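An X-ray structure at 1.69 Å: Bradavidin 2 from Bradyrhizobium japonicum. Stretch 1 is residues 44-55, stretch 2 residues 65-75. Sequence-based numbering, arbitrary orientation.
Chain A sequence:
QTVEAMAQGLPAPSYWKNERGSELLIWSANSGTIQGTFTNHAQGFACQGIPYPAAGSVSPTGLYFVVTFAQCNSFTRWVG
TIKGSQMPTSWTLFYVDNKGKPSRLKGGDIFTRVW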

ATOM      1  N   GLY A  44      -2.029  15.464  -8.866  1.00 27.22           N
ATOM      2  CA  GLY A  44      -3.441  15.508  -9.244  1.00 26.53           C
ATOM      3  C   GLY A  44      -4.356  14.799  -8.256  1.00 26.89           C
ATOM      4  O   GLY A  44      -5.525  15.172  -8.114  1.00 27.64           O
ATOM      5  N   PHE A  45      -3.827  13.777  -7.584  1.00 25.56           N
ATOM      6  CA  PHE A  45      -4.568  13.083  -6.504  1.00 24.63           C
ATOM      7  C   PHE A  45      -4.547  13.920  -5.237  1.00 24.28           C
ATOM      8  O   PHE A  45      -3.483  14.232  -4.726  1.00 23.88           O
ATOM      9  CB  PHE A  45      -3.919  11.722  -6.264  1.00 23.99           C
ATOM     10  CG  PHE A  45      -4.566  10.911  -5.153  1.00 25.19           C
ATOM     11  CD1 PHE A  45      -5.945  10.752  -5.101  1.00 25.48           C
ATOM     12  CD2 PHE A  45      -3.781  10.317  -4.186  1.00 24.46           C
ATOM     13  CE1 PHE A  45      -6.532   9.995  -4.069  1.00 26.65           C
ATOM     14  CE2 PHE A  45      -4.354   9.542  -3.154  1.00 24.25           C
ATOM     15  CZ  PHE A  45      -5.713   9.388  -3.112  1.00 24.95           C
ATOM     16  N   ALA A  46      -5.717  14.295  -4.708  1.00 23.22           N
ATOM     17  CA  ALA A  46      -5.778  15.273  -3.622  1.00 24.14           C
ATOM     18  C   ALA A  46      -5.095  14.856  -2.313  1.00 24.77           C
ATOM     19  O   ALA A  46      -4.857  15.689  -1.430  1.00 25.39           O
ATOM     20  CB  ALA A  46      -7.243  15.752  -3.394  1.00 23.86           C
ATOM     21  N   CYS A  47      -4.746  13.568  -2.203  1.00 24.86           N
ATOM     22  CA  CYS A  47      -4.124  13.042  -0.990  1.00 23.77           C
ATOM     23  C   CYS A  47      -2.694  12.608  -1.252  1.00 23.48           C
ATOM     24  O   CYS A  47      -2.058  12.014  -0.382  1.00 22.81           O
ATOM     25  CB  CYS A  47      -4.898  11.842  -0.419  1.00 24.32           C
ATOM     26  SG  CYS A  47      -6.440  12.337   0.348  1.00 28.12           S
ATOM     27  N   GLN A  48      -2.175  12.937  -2.428  1.00 22.83           N
ATOM     28  CA  GLN A  48      -0.776  12.653  -2.686  1.00 23.84           C
ATOM     29  C   GLN A  48       0.097  13.433  -1.721  1.00 23.93           C
ATOM     30  O   GLN A  48      -0.245  14.543  -1.300  1.00 24.74           O
ATOM     31  CB  GLN A  48      -0.426  12.971  -4.139  1.00 24.13           C
ATOM     32  CG  GLN A  48      -0.359  14.463  -4.485  1.00 25.19           C
ATOM     33  CD  GLN A  48       1.040  15.064  -4.381  1.00 28.20           C
ATOM     34  OE1 GLN A  48       1.207  16.231  -3.978  1.00 34.33           O
ATOM     35  NE2 GLN A  48       2.047  14.286  -4.749  1.00 28.22           N
ATOM     36  N   GLY A  49       1.226  12.852  -1.352  1.00 23.71           N
ATOM     37  CA  GLY A  49       2.182  13.533  -0.514  1.00 24.00           C
ATOM     38  C   GLY A  49       1.838  13.515   0.954  1.00 24.63           C
ATOM     39  O   GLY A  49       2.560  14.078   1.766  1.00 25.30           O
ATOM     40  N   ILE A  50       0.717  12.911   1.319  1.00 24.41           N
ATOM     41  CA  ILE A  50       0.451  12.843   2.732  1.00 25.57           C
ATOM     42  C   ILE A  50       0.599  11.390   3.191  1.00 24.57           C
ATOM     43  O   ILE A  50       0.127  10.467   2.499  1.00 23.97           O
ATOM     44  CB  ILE A  50      -0.857  13.574   3.195  1.00 27.21           C
ATOM     45  CG1 ILE A  50      -1.976  12.646   3.482  1.00 28.50           C
ATOM     46  CG2 ILE A  50      -1.199  14.847   2.401  1.00 27.68           C
ATOM     47  CD1 ILE A  50      -2.102  12.517   4.925  1.00 30.39           C
ATOM     48  N   PRO A  51       1.324  11.193   4.301  1.00 24.94           N
ATOM     49  CA  PRO A  51       1.548   9.833   4.821  1.00 23.71           C
ATOM     50  C   PRO A  51       0.316   9.303   5.546  1.00 23.50           C
ATOM     51  O   PRO A  51      -0.293  10.024   6.342  1.00 23.23           O
ATOM     52  CB  PRO A  51       2.736  10.017   5.765  1.00 24.16           C
ATOM     53  CG  PRO A  51       2.528  11.404   6.339  1.00 25.73           C
ATOM     54  CD  PRO A  51       2.015  12.211   5.124  1.00 24.84           C
ATOM     55  N   TYR A  52      -0.081   8.076   5.205  1.00 21.64           N
ATOM     56  CA  TYR A  52      -1.193   7.394   5.867  1.00 21.18           C
ATOM     57  C   TYR A  52      -0.744   6.087   6.457  1.00 20.42           C
ATOM     58  O   TYR A  52       0.192   5.461   5.941  1.00 20.43           O
ATOM     59  CB  TYR A  52      -2.308   7.124   4.889  1.00 22.65           C
ATOM     60  CG  TYR A  52      -3.027   8.368   4.437  1.00 22.03           C
ATOM     61  CD1 TYR A  52      -2.820   8.879   3.155  1.00 23.98           C
ATOM     62  CD2 TYR A  52      -3.896   9.043   5.301  1.00 25.04           C
ATOM     63  CE1 TYR A  52      -3.471   9.989   2.730  1.00 25.92           C
ATOM     64  CE2 TYR A  52      -4.554  10.192   4.890  1.00 25.64           C
ATOM     65  CZ  TYR A  52      -4.338  10.649   3.599  1.00 26.80           C
ATOM     66  OH  TYR A  52      -4.977  11.790   3.175  1.00 29.53           O
ATOM     67  N   PRO A  53      -1.414   5.641   7.533  1.00 20.44           N
ATOM     68  CA  PRO A  53      -1.069   4.324   8.069  1.00 20.61           C
ATOM     69  C   PRO A  53      -1.318   3.208   7.065  1.00 20.76           C
ATOM     70  O   PRO A  53      -2.276   3.269   6.278  1.00 21.75           O
ATOM     71  CB  PRO A  53      -2.052   4.151   9.238  1.00 19.70           C
ATOM     72  CG  PRO A  53      -2.434   5.498   9.617  1.00 21.20           C
ATOM     73  CD  PRO A  53      -2.469   6.297   8.330  1.00 19.54           C
ATOM     74  N   ALA A  54      -0.452   2.201   7.087  1.00 20.36           N
ATOM     75  CA  ALA A  54      -0.686   0.962   6.355  1.00 20.22           C
ATOM     76  C   ALA A  54      -0.829  -0.145   7.411  1.00 21.52           C
ATOM     77  O   ALA A  54       0.013  -0.267   8.314  1.00 22.65           O
ATOM     78  CB  ALA A  54       0.446   0.647   5.393  1.00 20.68           C
ATOM     79  N   ALA A  55      -1.934  -0.861   7.318  1.00 20.76           N
ATOM     80  CA  ALA A  55      -2.245  -1.963   8.238  1.00 21.63           C
ATOM     81  C   ALA A  55      -2.545  -3.227   7.458  1.00 22.90           C
ATOM     82  O   ALA A  55      -3.207  -3.209   6.408  1.00 21.74           O
ATOM     83  CB  ALA A  55      -3.437  -1.616   9.082  1.00 23.32           C
ATOM     84  N   PHE A  65      -2.107  -5.503   2.766  1.00 18.78           N
ATOM     85  CA  PHE A  65      -2.202  -4.278   3.591  1.00 17.48           C
ATOM     86  C   PHE A  65      -3.208  -3.325   2.986  1.00 18.21           C
ATOM     87  O   PHE A  65      -3.536  -3.425   1.791  1.00 15.94           O
ATOM     88  CB  PHE A  65      -0.847  -3.636   3.834  1.00 17.60           C
ATOM     89  CG  PHE A  65      -0.103  -3.291   2.563  1.00 17.03           C
ATOM     90  CD1 PHE A  65       0.683  -4.257   1.929  1.00 18.85           C
ATOM     91  CD2 PHE A  65      -0.244  -2.062   1.976  1.00 19.20           C
ATOM     92  CE1 PHE A  65       1.333  -3.966   0.772  1.00 19.44           C
ATOM     93  CE2 PHE A  65       0.447  -1.767   0.809  1.00 20.17           C
ATOM     94  CZ  PHE A  65       1.193  -2.718   0.205  1.00 18.36           C
ATOM     95  N   VAL A  66      -3.747  -2.461   3.838  1.00 17.47           N
ATOM     96  CA  VAL A  66      -4.806  -1.534   3.461  1.00 17.82           C
ATOM     97  C   VAL A  66      -4.376  -0.125   3.874  1.00 17.65           C
ATOM     98  O   VAL A  66      -3.816   0.083   4.956  1.00 16.81           O
ATOM     99  CB  VAL A  66      -6.184  -1.908   4.121  1.00 19.42           C
ATOM    100  CG1 VAL A  66      -6.105  -1.983   5.636  1.00 22.58           C
ATOM    101  CG2 VAL A  66      -7.257  -0.922   3.700  1.00 18.02           C
ATOM    102  N   VAL A  67      -4.568   0.839   2.960  1.00 16.74           N
ATOM    103  CA  VAL A  67      -4.316   2.221   3.276  1.00 17.06           C
ATOM    104  C   VAL A  67      -5.600   3.029   3.014  1.00 16.90           C
ATOM    105  O   VAL A  67      -6.211   2.888   1.964  1.00 16.32           O
ATOM    106  CB  VAL A  67      -3.187   2.798   2.412  1.00 18.07           C
ATOM    107  CG1 VAL A  67      -3.004   4.295   2.683  1.00 17.45           C
ATOM    108  CG2 VAL A  67      -1.869   2.012   2.697  1.00 16.67           C
ATOM    109  N   THR A  68      -5.990   3.867   3.969  1.00 15.66           N
ATOM    110  CA  THR A  68      -7.180   4.728   3.786  1.00 17.93           C
ATOM    111  C   THR A  68      -6.718   6.174   3.603  1.00 17.16           C
ATOM    112  O   THR A  68      -6.016   6.745   4.459  1.00 17.44           O
ATOM    113  CB  THR A  68      -8.157   4.546   4.972  1.00 17.37           C
ATOM    114  OG1 THR A  68      -8.634   3.210   4.922  1.00 18.98           O
ATOM    115  CG2 THR A  68      -9.356   5.517   4.835  1.00 17.98           C
ATOM    116  N   PHE A  69      -7.013   6.731   2.429  1.00 18.85           N
ATOM    117  CA  PHE A  69      -6.604   8.103   2.117  1.00 19.06           C
ATOM    118  C   PHE A  69      -7.762   8.974   2.606  1.00 19.52           C
ATOM    119  O   PHE A  69      -8.749   9.195   1.885  1.00 20.24           O
ATOM    120  CB  PHE A  69      -6.352   8.291   0.617  1.00 20.51           C
ATOM    121  CG  PHE A  69      -5.321   7.334   0.061  1.00 18.79           C
ATOM    122  CD1 PHE A  69      -5.725   6.128  -0.497  1.00 20.53           C
ATOM    123  CD2 PHE A  69      -3.966   7.626   0.176  1.00 20.64           C
ATOM    124  CE1 PHE A  69      -4.761   5.216  -0.993  1.00 22.29           C
ATOM    125  CE2 PHE A  69      -2.984   6.736  -0.300  1.00 22.29           C
ATOM    126  CZ  PHE A  69      -3.381   5.549  -0.883  1.00 21.77           C
ATOM    127  N   ALA A  70      -7.665   9.392   3.859  1.00 20.76           N
ATOM    128  CA  ALA A  70      -8.860   9.814   4.606  1.00 21.83           C
ATOM    129  C   ALA A  70      -9.543  11.015   3.986  1.00 23.62           C
ATOM    130  O   ALA A  70     -10.792  11.036   3.884  1.00 23.99           O
ATOM    131  CB  ALA A  70      -8.517  10.074   6.058  1.00 22.59           C
ATOM    132  N   GLN A  71      -8.749  11.986   3.547  1.00 24.22           N
ATOM    133  CA  GLN A  71      -9.319  13.247   3.042  1.00 25.88           C
ATOM    134  C   GLN A  71      -9.958  13.088   1.655  1.00 25.93           C
ATOM    135  O   GLN A  71     -10.692  13.964   1.196  1.00 26.23           O
ATOM    136  CB  GLN A  71      -8.257  14.364   3.059  1.00 26.65           C
ATOM    137  CG  GLN A  71      -7.879  14.866   4.471  1.00 29.37           C
ATOM    138  CD  GLN A  71      -7.214  13.811   5.348  1.00 35.25           C
ATOM    139  OE1 GLN A  71      -7.622  13.594   6.501  1.00 40.96           O
ATOM    140  NE2 GLN A  71      -6.205  13.132   4.807  1.00 35.74           N
ATOM    141  N   CYS A  72      -9.703  11.946   1.016  1.00 25.55           N
ATOM    142  CA  CYS A  72     -10.160  11.625  -0.331  1.00 24.92           C
ATOM    143  C   CYS A  72     -11.261  10.555  -0.392  1.00 23.77           C
ATOM    144  O   CYS A  72     -11.646  10.131  -1.480  1.00 23.89           O
ATOM    145  CB  CYS A  72      -8.953  11.178  -1.174  1.00 25.60           C
ATOM    146  SG  CYS A  72      -7.723  12.537  -1.308  1.00 33.72           S
ATOM    147  N   ASN A  73     -11.775  10.103   0.756  1.00 21.89           N
ATOM    148  CA  ASN A  73     -12.836   9.084   0.732  1.00 20.71           C
ATOM    149  C   ASN A  73     -12.484   7.897  -0.158  1.00 19.86           C
ATOM    150  O   ASN A  73     -13.236   7.466  -1.050  1.00 18.15           O
ATOM    151  CB  ASN A  73     -14.222   9.677   0.352  1.00 22.15           C
ATOM    152  CG  ASN A  73     -14.547  10.964   1.110  1.00 23.22           C
ATOM    153  OD1 ASN A  73     -14.774  12.002   0.488  1.00 30.39           O
ATOM    154  ND2 ASN A  73     -14.529  10.918   2.417  1.00 19.74           N
ATOM    155  N   SER A  74     -11.304   7.353   0.100  1.00 19.56           N
ATOM    156  CA  SER A  74     -10.885   6.204  -0.655  1.00 19.62           C
ATOM    157  C   SER A  74      -9.993   5.338   0.198  1.00 18.22           C
ATOM    158  O   SER A  74      -9.352   5.820   1.143  1.00 18.94           O
ATOM    159  CB  SER A  74     -10.209   6.607  -1.973  1.00 21.35           C
ATOM    160  OG  SER A  74      -9.171   7.515  -1.783  1.00 27.10           O
ATOM    161  N   PHE A  75      -9.978   4.069  -0.152  1.00 17.89           N
ATOM    162  CA  PHE A  75      -8.968   3.172   0.387  1.00 16.60           C
ATOM    163  C   PHE A  75      -8.566   2.155  -0.641  1.00 16.59           C
ATOM    164  O   PHE A  75      -9.321   1.830  -1.571  1.00 16.80           O
ATOM    165  CB  PHE A  75      -9.421   2.524   1.706  1.00 17.19           C
ATOM    166  CG  PHE A  75     -10.613   1.642   1.565  1.00 18.66           C
ATOM    167  CD1 PHE A  75     -10.457   0.327   1.142  1.00 21.15           C
ATOM    168  CD2 PHE A  75     -11.900   2.122   1.863  1.00 21.87           C
ATOM    169  CE1 PHE A  75     -11.562  -0.512   0.984  1.00 24.98           C
ATOM    170  CE2 PHE A  75     -13.017   1.271   1.746  1.00 21.63           C
ATOM    171  CZ  PHE A  75     -12.842  -0.040   1.314  1.00 23.09           C
TER
HETATM  172  O   HOH W   1      -4.772   3.886   6.510  1.00 23.68           O

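The strand that ends stretch 1 and the strand that opens stretch 2 run nearly antiparallel, their axes at 157° and 4.7 Å apart at closest approach, and together the segments bury 628 Å². A disulfide ties the loop end of this pairing, and backbone hydrogen bonds join the strand end.

Gly44 makes no contact with stretch 2, and its phi of 101° suits a residue without a side chain. Phe45, with chi1 near t, sends its ring across the gap. Its edge points at the face of Phe69, with centroids 5.3 Å apart, planes at 82° and Phe45 CZ 3.8 Å from Phe69 CG, a geometry that directs the slightly positive ring hydrogens at a pi cloud. Cys72 SG lies 4.5 Å from the centroid of the Phe45 ring, 34° off its normal, a sulfur-aromatic contact of oblique geometry.

A type I turn from Phe45 to Gln48, closed by Gln48 N to Phe45 O at 2.9 Å, carries Ala46 and Cys47 past the second stretch. Ala46 CB touches Cys72 SG at 3.9 Å. Cys47 SG is bonded to Cys72 SG at 2.1 Å, with chi3 of 111°; both cysteines adopt m and point their CA-to-CB bonds toward the opposing stretch. Cys72 ends the 3-10 segment 70-72, and Cys72 N donates a hydrogen bond to Phe69 O at 3.0 Å. Beyond the cystine, a type II turn from Cys47 to Ile50 places Gly49 at a positive phi of 80°.

Tyr52 contributes the largest covered area of any residue in either stretch, 93 Å². Phe69 CA sits 3.8 Å from the centroid of the Tyr52 ring and 14° off its normal, so its hydrogen can meet the pi face in a CH-pi contact. Lower on the side chain, Tyr52 CB packs against Val67 CG1 at 3.7 Å; at the far end, Tyr52 OH is 2.4 Å from Gln71 NE2, a very short approach whose nature the geometry leaves open.

Pro53 O stays 4.4 Å from Thr68 N, too far for a direct hydrogen bond, and a water spans the gap, donating to Pro53 O at 2.6 Å and accepting from Thr68 N at 2.8 Å.

Ala54 CB rests on Val67 CG2 at 3.8 Å, the two side chains sharing one face of the sheet. Ala55 and Val66 occupy the other face and form an antiparallel hydrogen-bonded pair: Ala55 N to Val66 O is 3.2 Å at 171°, and Val66 N to Ala55 O is 2.7 Å at 151°.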